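Long-range contacts in SusD-like protein BACOVA_02651 (Bacteroides ovatus, PDB 5E75), which binds polysaccharide at the surface of the bacterial cell and probably captures xyloglucan before its transport into the periplasm for degradation: residues S280-G284 with A327-K331; V272-V276 with V334-P338; Q37-V41 with T261-L266; E293-R299 with V390-I396; N421-M425 with Y439-R445. All coordinates share one frame. Residues are numbered along the deposited sequence.

Contact 1 (S280-G284 with A327-K331); sequences SSYNG and ASPIK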
# COMPACT_ATOMS: atom_id res chain seq x y z
N SER A 280 -13.09 -10.26 11.55
CA SER A 280 -12.16 -10.68 10.49
C SER A 280 -11.96 -12.18 10.44
O SER A 280 -11.76 -12.81 11.48
CB SER A 280 -10.79 -10.04 10.69
OG SER A 280 -9.96 -10.28 9.56
N SER A 281 -11.97 -12.73 9.23
CA SER A 281 -11.55 -14.10 9.01
C SER A 281 -10.28 -14.18 8.15
O SER A 281 -9.92 -15.24 7.65
CB SER A 281 -12.68 -14.92 8.39
OG SER A 281 -13.08 -14.40 7.15
N TYR A 282 -9.61 -13.05 7.94
CA TYR A 282 -8.33 -13.08 7.23
C TYR A 282 -7.24 -13.79 8.05
O TYR A 282 -7.14 -13.63 9.27
CB TYR A 282 -7.83 -11.67 6.92
CG TYR A 282 -8.68 -10.90 5.93
CD1 TYR A 282 -9.02 -11.43 4.70
CD2 TYR A 282 -9.15 -9.65 6.26
CE1 TYR A 282 -9.79 -10.71 3.81
CE2 TYR A 282 -9.94 -8.92 5.38
CZ TYR A 282 -10.24 -9.46 4.16
OH TYR A 282 -11.03 -8.72 3.29
N ASN A 283 -6.41 -14.54 7.35
CA ASN A 283 -5.17 -15.06 7.92
C ASN A 283 -4.02 -14.84 6.96
O ASN A 283 -4.18 -15.01 5.75
CB ASN A 283 -5.29 -16.55 8.21
CG ASN A 283 -6.22 -16.85 9.34
OD1 ASN A 283 -5.88 -16.65 10.50
ND2 ASN A 283 -7.41 -17.33 9.01
N GLY A 284 -2.84 -14.51 7.49
CA GLY A 284 -1.63 -14.45 6.69
C GLY A 284 -1.49 -15.74 5.90
O GLY A 284 -1.73 -16.83 6.44
N ALA A 327 -3.92 -20.20 14.07
CA ALA A 327 -4.03 -19.60 12.74
C ALA A 327 -3.04 -18.43 12.62
O ALA A 327 -1.97 -18.45 13.23
CB ALA A 327 -5.45 -19.19 12.49
N SER A 328 -3.36 -17.43 11.80
CA SER A 328 -2.42 -16.36 11.52
C SER A 328 -3.16 -15.04 11.28
O SER A 328 -2.96 -14.37 10.26
CB SER A 328 -1.52 -16.74 10.33
OG SER A 328 -2.28 -17.24 9.25
N PRO A 329 -4.01 -14.63 12.23
CA PRO A 329 -4.79 -13.41 12.00
C PRO A 329 -3.91 -12.16 11.94
O PRO A 329 -2.76 -12.13 12.39
CB PRO A 329 -5.75 -13.39 13.18
CG PRO A 329 -5.09 -14.21 14.27
CD PRO A 329 -4.31 -15.26 13.54
N ILE A 330 -4.49 -11.11 11.37
CA ILE A 330 -3.78 -9.87 11.14
C ILE A 330 -3.43 -9.18 12.47
O ILE A 330 -4.29 -9.01 13.34
CB ILE A 330 -4.62 -8.94 10.24
CG1 ILE A 330 -4.88 -9.56 8.86
CG2 ILE A 330 -3.95 -7.57 10.10
CD1 ILE A 330 -5.97 -8.87 8.08
N LYS A 331 -2.18 -8.73 12.60
CA LYS A 331 -1.76 -7.82 13.67
C LYS A 331 -1.60 -6.38 13.18
O LYS A 331 -2.01 -5.45 13.86
CB LYS A 331 -0.46 -8.29 14.33
CG LYS A 331 0.18 -7.25 15.29
CD LYS A 331 -0.68 -6.92 16.50
CE LYS A 331 -0.26 -5.61 17.16
NZ LYS A 331 -0.61 -4.45 16.30
O HOH W 1 -7.39 -11.30 10.76
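A side-chain amide does the work of a backbone carbonyl here: Asn283 OD1 accepts a hydrogen bond from Ser328 N at 2.9 Å, while the neighbouring Gly284 N donates to Ser328 O at 2.8 Å. Ser328 completes the set with its hydroxyl, Ser328 OG giving a bond to Gly284 O at 2.9 Å, so one serine uses its amide, carbonyl and side chain against two successive residues. The segments run at about 104° to each other and do not pair as strands. Instead, the short strand 283-284 is held on its other partner, strand 51-52, through backbone bonding of Asn283 with Tyr52, and the loop 327-331 is tied to this two-stranded antiparallel sheet of the SusD-family protein. Further along, a water links Ile330 N (3.0 Å) to Tyr282 O (2.8 Å) and Ser280 OG (3.0 Å); that hydroxyl also bonds the backbone carbonyl of Asp265 and closes an ST turn with Tyr282 N. Beside the water, Ile330 CD1 packs on Tyr282 CB at 3.6 Å.

Contact 2 (V272-V276 with V334-P338); sequences VTGGV and VPGGP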
# COMPACT_ATOMS: atom_id res chain seq x y z
N VAL A 272 -8.46 -8.78 21.18
CA VAL A 272 -7.42 -7.82 20.78
C VAL A 272 -7.98 -6.46 20.38
O VAL A 272 -7.29 -5.65 19.77
CB VAL A 272 -6.50 -8.38 19.65
CG1 VAL A 272 -5.73 -9.60 20.17
CG2 VAL A 272 -7.29 -8.72 18.39
N THR A 273 -9.23 -6.20 20.75
CA THR A 273 -9.85 -4.90 20.52
C THR A 273 -10.48 -4.32 21.78
O THR A 273 -11.24 -3.35 21.70
CB THR A 273 -10.98 -4.99 19.49
OG1 THR A 273 -12.02 -5.80 20.05
CG2 THR A 273 -10.51 -5.57 18.17
N GLY A 274 -10.17 -4.89 22.94
CA GLY A 274 -10.73 -4.39 24.19
C GLY A 274 -12.24 -4.54 24.26
O GLY A 274 -12.93 -3.76 24.95
N GLY A 275 -12.78 -5.51 23.53
CA GLY A 275 -14.21 -5.76 23.52
C GLY A 275 -14.98 -5.12 22.38
O GLY A 275 -16.17 -5.35 22.22
N VAL A 276 -14.31 -4.30 21.58
CA VAL A 276 -14.94 -3.65 20.43
C VAL A 276 -15.29 -4.69 19.35
O VAL A 276 -14.47 -5.56 19.02
CB VAL A 276 -14.00 -2.56 19.87
CG1 VAL A 276 -14.44 -2.12 18.47
CG2 VAL A 276 -13.94 -1.38 20.83
N VAL A 334 -4.27 -3.57 13.67
CA VAL A 334 -5.07 -4.00 14.82
C VAL A 334 -4.31 -3.47 16.04
O VAL A 334 -3.40 -4.13 16.56
CB VAL A 334 -5.21 -5.54 14.82
CG1 VAL A 334 -5.95 -6.02 16.07
CG2 VAL A 334 -5.94 -5.98 13.58
N PRO A 335 -4.66 -2.26 16.49
CA PRO A 335 -3.81 -1.56 17.46
C PRO A 335 -4.14 -1.86 18.92
O PRO A 335 -3.54 -1.25 19.83
CB PRO A 335 -4.10 -0.10 17.15
CG PRO A 335 -5.53 -0.09 16.75
CD PRO A 335 -5.71 -1.38 15.95
N GLY A 336 -5.06 -2.78 19.15
CA GLY A 336 -5.48 -3.12 20.50
C GLY A 336 -6.78 -2.44 20.89
O GLY A 336 -7.53 -1.94 20.04
N GLY A 337 -7.05 -2.44 22.19
CA GLY A 337 -8.26 -1.81 22.70
C GLY A 337 -8.11 -0.32 22.92
O GLY A 337 -7.03 0.25 22.78
N PRO A 338 -9.21 0.32 23.28
CA PRO A 338 -9.21 1.76 23.54
C PRO A 338 -8.11 2.21 24.52
O PRO A 338 -7.54 3.29 24.34
CB PRO A 338 -10.58 1.99 24.16
CG PRO A 338 -11.43 0.91 23.61
CD PRO A 338 -10.55 -0.28 23.45
O HOH W 2 -7.48 -3.60 17.78
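Two irregular loops of the SusD-family region meet here without a direct hydrogen bond, one of them folded as a type I' beta turn from Thr273 to Val276. The turn is closed from within: Val276 N donates to Thr273 O at 3.2 Å, and Thr273 OG1 gives a hydrogen bond to Val276 O at 2.7 Å. Positive phi at Gly274 and Gly275 suits the turn type.

Backbone-to-backbone packing forms the middle of the contact. The alpha carbons of Gly274 and Gly337 lie only 3.9 Å apart, a spacing that depends on the absence of side chains, since a beta carbon on either residue would collide with the opposing loop. Such closeness lets CA-H...O contacts form, from Gly336 CA to Val272 O at 3.2 Å and from Gly337 CA to Thr273 O at 3.5 Å.

Apolar contacts flank these close-packed glycines. Val272 CG2 touches Val334 CG1 at 3.8 Å, and the ring of Pro338 approaches the turn, with Val276 CG2 and Pro338 CG 4.4 Å apart. Val334 also packs on Leu266, which places the loop against helix 263-266.

Polar linkage is left to solvent: one water donates to Val272 O at 2.9 Å and to Gly336 O at 2.8 Å.

Contact 3 (Q37-V41 with T261-L266); sequences QRSIV and TLLSDL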
# COMPACT_ATOMS: atom_id res chain seq x y z
N GLN A 37 -12.16 2.50 2.79
CA GLN A 37 -13.21 1.91 3.61
C GLN A 37 -13.40 0.42 3.34
O GLN A 37 -14.03 -0.27 4.15
CB GLN A 37 -14.54 2.65 3.43
CG GLN A 37 -15.24 2.44 2.12
CD GLN A 37 -16.70 2.84 2.18
OE1 GLN A 37 -17.09 3.90 1.68
NE2 GLN A 37 -17.52 2.00 2.79
N ARG A 38 -12.89 -0.08 2.23
CA ARG A 38 -13.08 -1.49 1.91
C ARG A 38 -12.02 -2.04 0.96
O ARG A 38 -11.26 -2.92 1.35
CB ARG A 38 -14.48 -1.69 1.31
CG ARG A 38 -14.92 -3.15 1.19
CD ARG A 38 -16.44 -3.27 1.33
NE ARG A 38 -16.89 -2.97 2.69
CZ ARG A 38 -16.98 -3.87 3.67
NH1 ARG A 38 -16.65 -5.14 3.47
NH2 ARG A 38 -17.40 -3.49 4.87
N SER A 39 -12.00 -1.52 -0.27
CA SER A 39 -11.26 -2.15 -1.35
C SER A 39 -9.74 -2.14 -1.20
O SER A 39 -9.07 -2.96 -1.81
CB SER A 39 -11.65 -1.53 -2.69
OG SER A 39 -11.30 -0.15 -2.74
N ILE A 40 -9.21 -1.22 -0.41
CA ILE A 40 -7.78 -1.16 -0.16
C ILE A 40 -7.25 -2.53 0.29
O ILE A 40 -6.14 -2.93 -0.10
CB ILE A 40 -7.46 -0.05 0.86
CG1 ILE A 40 -5.95 0.13 0.99
CG2 ILE A 40 -8.10 -0.33 2.22
CD1 ILE A 40 -5.54 1.42 1.75
N VAL A 41 -8.04 -3.26 1.08
CA VAL A 41 -7.58 -4.54 1.65
C VAL A 41 -7.44 -5.65 0.59
O VAL A 41 -6.35 -6.19 0.42
CB VAL A 41 -8.48 -4.95 2.83
CG1 VAL A 41 -8.12 -6.33 3.38
CG2 VAL A 41 -8.42 -3.91 3.94
N THR A 261 -12.17 3.15 8.70
CA THR A 261 -13.23 2.21 9.05
C THR A 261 -12.85 0.73 8.99
O THR A 261 -13.73 -0.13 9.10
CB THR A 261 -14.49 2.45 8.18
OG1 THR A 261 -14.17 2.32 6.80
CG2 THR A 261 -15.03 3.81 8.42
N LEU A 262 -11.57 0.43 8.88
CA LEU A 262 -11.10 -0.94 8.66
C LEU A 262 -10.99 -1.80 9.91
O LEU A 262 -10.81 -3.01 9.78
CB LEU A 262 -9.74 -0.91 7.99
CG LEU A 262 -9.71 -0.43 6.53
CD1 LEU A 262 -8.27 -0.31 6.05
CD2 LEU A 262 -10.55 -1.33 5.63
N LEU A 263 -11.09 -1.21 11.11
CA LEU A 263 -10.77 -1.91 12.36
C LEU A 263 -11.44 -3.28 12.47
O LEU A 263 -10.78 -4.29 12.75
CB LEU A 263 -11.15 -1.02 13.57
CG LEU A 263 -10.72 -1.33 15.02
CD1 LEU A 263 -11.56 -2.40 15.68
CD2 LEU A 263 -9.26 -1.69 15.08
N SER A 264 -12.74 -3.31 12.24
CA SER A 264 -13.52 -4.51 12.49
C SER A 264 -13.31 -5.58 11.42
O SER A 264 -13.50 -6.78 11.68
CB SER A 264 -15.00 -4.14 12.60
OG SER A 264 -15.22 -3.27 13.70
N ASP A 265 -12.90 -5.17 10.22
CA ASP A 265 -12.64 -6.12 9.14
C ASP A 265 -11.24 -6.74 9.23
O ASP A 265 -10.99 -7.75 8.59
CB ASP A 265 -12.84 -5.44 7.79
CG ASP A 265 -14.32 -5.23 7.46
OD1 ASP A 265 -15.02 -6.22 7.19
OD2 ASP A 265 -14.77 -4.08 7.47
N LEU A 266 -10.36 -6.13 10.02
CA LEU A 266 -8.99 -6.62 10.20
C LEU A 266 -8.84 -7.44 11.48
O LEU A 266 -8.13 -8.44 11.51
CB LEU A 266 -8.00 -5.46 10.23
CG LEU A 266 -7.92 -4.57 8.98
CD1 LEU A 266 -6.93 -3.44 9.20
CD2 LEU A 266 -7.56 -5.38 7.75
O HOH W 3 -14.18 -3.18 4.66
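Leu262 reaches across to segment 37-41 and overlaps two of its side chains, Leu262 CD1 meeting Ile40 CG2 at 3.8 Å and Leu262 CD2 meeting Val41 CG2 at 3.7 Å. Both partners belong to helix 40-46 with their CA-to-CB bonds directed toward the other segment, and Val41 CG2 also comes within 4.2 Å of Leu266 CD2, so the apolar patch spreads along to Leu266.

Thr261 OG1 makes a van der Waals approach of 3.4 Å to Gln37 CA, where the alpha carbons of the two segments come nearest, 5.4 Å. Polar groups lie beside the apolar patch. Arg38 NH2 and Asp265 OD2 form a long salt bridge of 3.7 Å; the oxygen is well out of the guanidinium plane, so the attraction is one of charge alone. Each ion has a stronger partner nearby, Tyr57 for Arg38 and Trp279 for Asp265. A water donates to Gln37 O at 3.0 Å and, weakly, to Asp265 OD2 at 3.0 Å.

With no direct hydrogen bond between them, the segments are joined chiefly by aliphatic contacts, which bring the start of helix 40-46, in the N-terminal starch-binding-associating family region, against the short helix 263-266 of the SusD family region within one SusD-family chain.

Contact 4 (E293-R299 with V390-I396); sequences ELADTLR and VRERAKI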
# COMPACT_ATOMS: atom_id res chain seq x y z
N GLU A 293 12.15 -14.74 7.11
CA GLU A 293 13.29 -15.56 7.53
C GLU A 293 13.12 -15.90 9.00
O GLU A 293 12.45 -15.19 9.75
CB GLU A 293 14.58 -14.80 7.26
CG GLU A 293 14.79 -14.59 5.75
CD GLU A 293 15.95 -13.69 5.38
OE1 GLU A 293 16.91 -13.59 6.16
OE2 GLU A 293 15.89 -13.07 4.29
N LEU A 294 13.71 -17.01 9.42
CA LEU A 294 13.54 -17.50 10.78
C LEU A 294 13.88 -16.43 11.82
O LEU A 294 13.16 -16.30 12.82
CB LEU A 294 14.40 -18.74 11.01
CG LEU A 294 14.30 -19.41 12.38
CD1 LEU A 294 12.87 -19.76 12.76
CD2 LEU A 294 15.17 -20.66 12.33
N ALA A 295 14.92 -15.64 11.56
CA ALA A 295 15.35 -14.61 12.48
C ALA A 295 14.45 -13.38 12.45
O ALA A 295 14.53 -12.55 13.35
CB ALA A 295 16.78 -14.20 12.17
N ASP A 296 13.57 -13.27 11.45
CA ASP A 296 12.78 -12.04 11.20
C ASP A 296 11.47 -12.05 11.99
O ASP A 296 10.40 -11.77 11.44
CB ASP A 296 12.52 -11.91 9.69
CG ASP A 296 12.08 -10.53 9.24
OD1 ASP A 296 12.13 -9.58 10.01
OD2 ASP A 296 11.71 -10.44 8.05
N THR A 297 11.57 -12.30 13.29
CA THR A 297 10.39 -12.40 14.14
C THR A 297 9.76 -11.05 14.46
O THR A 297 8.57 -10.99 14.76
CB THR A 297 10.71 -13.15 15.44
OG1 THR A 297 11.74 -12.47 16.14
CG2 THR A 297 11.15 -14.57 15.13
N LEU A 298 10.54 -9.97 14.39
CA LEU A 298 9.99 -8.66 14.75
C LEU A 298 9.00 -8.20 13.67
O LEU A 298 7.89 -7.76 13.99
CB LEU A 298 11.10 -7.61 14.96
CG LEU A 298 12.13 -7.99 16.04
CD1 LEU A 298 13.17 -6.90 16.13
CD2 LEU A 298 11.48 -8.21 17.40
N ARG A 299 9.38 -8.31 12.41
CA ARG A 299 8.47 -7.94 11.35
C ARG A 299 7.32 -8.94 11.25
O ARG A 299 6.17 -8.55 11.04
CB ARG A 299 9.19 -7.78 10.01
CG ARG A 299 10.13 -6.57 9.96
CD ARG A 299 10.62 -6.27 8.54
NE ARG A 299 11.52 -7.31 8.09
CZ ARG A 299 12.38 -7.19 7.07
NH1 ARG A 299 12.44 -6.07 6.37
NH2 ARG A 299 13.19 -8.21 6.78
N VAL A 390 17.47 -1.51 6.05
CA VAL A 390 16.16 -2.12 6.29
C VAL A 390 16.34 -3.47 7.02
O VAL A 390 15.62 -3.79 7.98
CB VAL A 390 15.36 -2.27 4.98
CG1 VAL A 390 14.03 -2.96 5.23
CG2 VAL A 390 15.12 -0.90 4.34
N ARG A 391 17.31 -4.26 6.57
CA ARG A 391 17.66 -5.52 7.23
C ARG A 391 18.07 -5.27 8.69
O ARG A 391 17.63 -5.97 9.62
CB ARG A 391 18.83 -6.19 6.52
CG ARG A 391 18.64 -6.49 5.03
CD ARG A 391 17.84 -7.74 4.78
NE ARG A 391 18.50 -8.95 5.28
CZ ARG A 391 18.00 -10.17 5.14
NH1 ARG A 391 16.86 -10.36 4.49
NH2 ARG A 391 18.65 -11.23 5.63
N GLU A 392 18.97 -4.30 8.87
CA GLU A 392 19.50 -3.97 10.19
C GLU A 392 18.39 -3.53 11.14
O GLU A 392 18.37 -3.92 12.31
CB GLU A 392 20.54 -2.86 10.05
CG GLU A 392 21.25 -2.45 11.31
CD GLU A 392 22.39 -1.51 11.00
OE1 GLU A 392 22.15 -0.52 10.28
OE2 GLU A 392 23.54 -1.80 11.42
N ARG A 393 17.45 -2.72 10.66
CA ARG A 393 16.36 -2.28 11.51
C ARG A 393 15.49 -3.45 11.96
O ARG A 393 14.99 -3.45 13.10
CB ARG A 393 15.53 -1.20 10.79
CG ARG A 393 14.52 -0.48 11.68
CD ARG A 393 13.11 -1.13 11.68
NE ARG A 393 12.47 -0.99 10.38
CZ ARG A 393 11.87 0.13 9.97
NH1 ARG A 393 11.79 1.19 10.76
NH2 ARG A 393 11.34 0.19 8.75
N ALA A 394 15.34 -4.44 11.09
CA ALA A 394 14.61 -5.67 11.42
C ALA A 394 15.42 -6.61 12.33
O ALA A 394 14.91 -7.64 12.75
CB ALA A 394 14.22 -6.41 10.15
N LYS A 395 16.67 -6.24 12.60
CA LYS A 395 17.59 -7.01 13.45
C LYS A 395 17.94 -8.38 12.85
O LYS A 395 18.13 -9.36 13.57
CB LYS A 395 17.07 -7.12 14.88
CG LYS A 395 16.52 -5.83 15.50
CD LYS A 395 17.54 -4.71 15.64
CE LYS A 395 16.97 -3.46 16.34
NZ LYS A 395 16.38 -2.38 15.44
N ILE A 396 18.04 -8.44 11.52
CA ILE A 396 18.52 -9.62 10.83
C ILE A 396 19.79 -9.31 10.03
O ILE A 396 20.20 -8.15 9.87
CB ILE A 396 17.42 -10.27 9.95
CG1 ILE A 396 17.01 -9.37 8.78
CG2 ILE A 396 16.22 -10.64 10.83
CD1 ILE A 396 16.01 -10.03 7.86
O HOH W 4 14.65 -9.88 14.44
O HOH W 5 12.35 -8.85 12.31
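Glu293 opens the segment with a two-pronged salt bridge: Glu293 OE2 accepts from Arg391 NH1 at 2.9 Å and Glu293 OE1 from Arg391 NH2 at 3.0 Å, both carboxylate oxygens meeting the guanidinium group. Arg391 is held in turn by Asn397 and Glu410. A type I turn from Glu293 to Asp296 then brings Ala295 beside segment 390-396, where Ala295 CB packs on Ile396 CG2 at 3.8 Å and a water bridges Ala295 O (2.9 Å) and Ala394 O (2.8 Å).

Asp296 occupies the N-cap position of helix 297-303, yet its carboxylate makes no capping bond; it pairs with Arg299 instead, through Arg299 NE to Asp296 OD1 and Arg299 NH2 to Asp296 OD2, each 3.0 Å. The opposing helix 382-393 ends in a Schellman motif, with Lys395 at positive phi, Ile396 N bonded to Arg391 O at 3.1 Å and Lys395 N to Glu392 O at 2.9 Å. One helix start thus faces another helix's end.

Leu298 CD1 rests on Lys395 CG at 3.6 Å. Last comes Arg299, whose guanidinium lies with one face over Ala394 CB, 3.5 Å from Arg299 NE, while Arg299 NH2 approaches Ile396 CD1 at 3.5 Å; Glu410 and Glu414 of helix 404-415 supply further salt bridges to the same arginine.

Contact 5 (N421-M425 with Y439-R445); sequences NWYDM and YFNNQWR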
# COMPACT_ATOMS: atom_id res chain seq x y z
N ASN A 421 1.85 -4.33 -1.56
CA ASN A 421 2.59 -5.37 -2.26
C ASN A 421 2.02 -5.68 -3.63
O ASN A 421 2.78 -5.96 -4.55
CB ASN A 421 2.72 -6.64 -1.42
CG ASN A 421 3.72 -6.52 -0.29
OD1 ASN A 421 4.66 -5.71 -0.34
ND2 ASN A 421 3.55 -7.34 0.73
N TRP A 422 0.70 -5.63 -3.81
CA TRP A 422 0.16 -5.99 -5.12
C TRP A 422 0.62 -5.01 -6.20
O TRP A 422 0.95 -5.41 -7.32
CB TRP A 422 -1.37 -6.08 -5.13
CG TRP A 422 -1.87 -6.34 -6.54
CD1 TRP A 422 -2.71 -5.56 -7.27
CD2 TRP A 422 -1.53 -7.46 -7.37
NE1 TRP A 422 -2.92 -6.11 -8.52
CE2 TRP A 422 -2.20 -7.28 -8.60
CE3 TRP A 422 -0.72 -8.58 -7.21
CZ2 TRP A 422 -2.07 -8.18 -9.65
CZ3 TRP A 422 -0.59 -9.47 -8.25
CH2 TRP A 422 -1.28 -9.28 -9.45
N TYR A 423 0.63 -3.72 -5.88
CA TYR A 423 1.03 -2.72 -6.86
C TYR A 423 2.46 -2.94 -7.31
O TYR A 423 2.77 -2.78 -8.49
CB TYR A 423 0.85 -1.30 -6.28
CG TYR A 423 -0.58 -1.00 -5.87
CD1 TYR A 423 -1.53 -0.75 -6.83
CD2 TYR A 423 -0.96 -0.89 -4.53
CE1 TYR A 423 -2.83 -0.44 -6.49
CE2 TYR A 423 -2.28 -0.63 -4.18
CZ TYR A 423 -3.19 -0.40 -5.18
OH TYR A 423 -4.52 -0.08 -4.94
N ASP A 424 3.33 -3.33 -6.38
CA ASP A 424 4.71 -3.65 -6.73
C ASP A 424 4.77 -4.89 -7.62
O ASP A 424 5.58 -4.95 -8.54
CB ASP A 424 5.55 -3.89 -5.48
CG ASP A 424 5.73 -2.67 -4.65
OD1 ASP A 424 5.53 -1.56 -5.17
OD2 ASP A 424 6.11 -2.84 -3.47
N MET A 425 3.93 -5.89 -7.36
CA MET A 425 3.90 -7.09 -8.18
C MET A 425 3.43 -6.80 -9.61
O MET A 425 3.94 -7.41 -10.55
CB MET A 425 3.05 -8.19 -7.54
CG MET A 425 3.71 -8.80 -6.34
SD MET A 425 2.63 -9.96 -5.51
CE MET A 425 3.73 -10.54 -4.21
N TYR A 439 5.95 -16.93 -10.76
CA TYR A 439 5.91 -16.58 -9.34
C TYR A 439 4.47 -16.69 -8.80
O TYR A 439 4.22 -17.36 -7.81
CB TYR A 439 6.47 -15.16 -9.15
CG TYR A 439 6.68 -14.73 -7.71
CD1 TYR A 439 5.60 -14.39 -6.90
CD2 TYR A 439 7.96 -14.64 -7.17
CE1 TYR A 439 5.79 -14.01 -5.58
CE2 TYR A 439 8.15 -14.25 -5.86
CZ TYR A 439 7.06 -13.93 -5.07
OH TYR A 439 7.24 -13.54 -3.77
N PHE A 440 3.52 -16.04 -9.46
CA PHE A 440 2.13 -16.03 -8.95
C PHE A 440 1.55 -17.44 -8.88
O PHE A 440 0.83 -17.77 -7.93
CB PHE A 440 1.23 -15.15 -9.83
CG PHE A 440 1.65 -13.71 -9.94
CD1 PHE A 440 2.30 -13.06 -8.91
CD2 PHE A 440 1.40 -13.03 -11.10
CE1 PHE A 440 2.69 -11.73 -9.06
CE2 PHE A 440 1.78 -11.72 -11.25
CZ PHE A 440 2.44 -11.08 -10.24
N ASN A 441 1.85 -18.27 -9.87
CA ASN A 441 1.38 -19.64 -9.91
C ASN A 441 2.06 -20.55 -8.91
O ASN A 441 1.61 -21.67 -8.70
CB ASN A 441 1.53 -20.21 -11.32
CG ASN A 441 0.44 -19.72 -12.26
OD1 ASN A 441 -0.73 -19.88 -11.98
ND2 ASN A 441 0.84 -19.09 -13.36
N ASN A 442 3.13 -20.08 -8.30
CA ASN A 442 3.83 -20.84 -7.28
C ASN A 442 3.64 -20.31 -5.87
O ASN A 442 4.34 -20.73 -4.96
CB ASN A 442 5.31 -20.95 -7.64
CG ASN A 442 5.57 -22.06 -8.63
OD1 ASN A 442 5.60 -23.24 -8.26
ND2 ASN A 442 5.70 -21.72 -9.90
N GLN A 443 2.63 -19.46 -5.68
CA GLN A 443 2.32 -18.90 -4.37
C GLN A 443 1.30 -19.73 -3.59
O GLN A 443 0.95 -19.39 -2.48
CB GLN A 443 1.83 -17.46 -4.51
CG GLN A 443 2.92 -16.46 -4.79
CD GLN A 443 2.38 -15.05 -4.88
OE1 GLN A 443 1.88 -14.63 -5.92
NE2 GLN A 443 2.44 -14.32 -3.78
N TRP A 444 0.81 -20.80 -4.20
CA TRP A 444 -0.19 -21.67 -3.55
C TRP A 444 -1.41 -20.85 -3.12
O TRP A 444 -1.93 -21.00 -2.01
CB TRP A 444 0.39 -22.42 -2.35
CG TRP A 444 1.42 -23.47 -2.70
CD1 TRP A 444 2.58 -23.29 -3.39
CD2 TRP A 444 1.38 -24.86 -2.34
NE1 TRP A 444 3.27 -24.48 -3.48
CE2 TRP A 444 2.55 -25.45 -2.85
CE3 TRP A 444 0.47 -25.65 -1.63
CZ2 TRP A 444 2.83 -26.81 -2.68
CZ3 TRP A 444 0.75 -27.00 -1.47
CH2 TRP A 444 1.92 -27.56 -1.99
N ARG A 445 -1.84 -19.96 -3.99
CA ARG A 445 -2.95 -19.08 -3.68
C ARG A 445 -4.23 -19.87 -3.43
O ARG A 445 -4.60 -20.74 -4.21
CB ARG A 445 -3.15 -18.07 -4.81
CG ARG A 445 -2.08 -17.00 -4.86
CD ARG A 445 -1.99 -16.36 -6.24
NE ARG A 445 -1.07 -15.21 -6.24
CZ ARG A 445 -1.41 -13.96 -5.94
NH1 ARG A 445 -2.67 -13.67 -5.64
NH2 ARG A 445 -0.49 -13.00 -6.00
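This is a buried, largely apolar contact between helix 421-431 and the end of the next helix, 433-441, with the loop that follows it; the two helices nearly adjoin in the chain. Met425 and Phe440 form the middle of the contact. The Phe440 ring has Trp422 CZ3 over one face, 4.0 Å from Phe440 CZ, and Met425 CB at its edge, 3.9 Å from Phe440 CE1. The aromatic planes meet obliquely at 49°, with centroids 5.5 Å apart, and Met425 SD lies 5.2 Å from the Phe440 centroid as a Met-aromatic contact. The extended methionine carries its CE to within 4.3 Å of Tyr439 CE1 and 4.0 Å of Gln443 NE2. Arg445 NH2 comes 4.2 Å from Trp422 CZ3 and is bonded to Gln443 OE1 at 2.9 Å. Gln443 also bonds Asp287, and Arg445 the backbone at Val61. With no hydrogen bond between the segments, shape and dispersion hold them together, while the buried polar ends of Gln443 and Arg445 bond each other and groups outside.

How the contacts relate
Contacts 1, 2 and 3 form one neighbourhood. Contact 3 supplies helix 263-266, against which contact 2 packs through Leu263 and Leu266 and to which contact 1 is tied by Ser280 and packed by Tyr282; contact 1 is nested inside the loop closed by contact 2. Contacts 4 and 5 touch none of these or each other, though both abut helix 404-415. All but the partly buried contact 3 are buried, yet contact 2 lies farthest from the chain's centre and has an exposed turn tip. Contact 1 relies on main-chain and side-chain hydrogen bonds at a short strand, contact 2 on glycine closeness, and both on a bridging water; the helix ends use aliphatic side chains in contact 3, ion pairs in contact 4 and aromatics with methionine in contact 5.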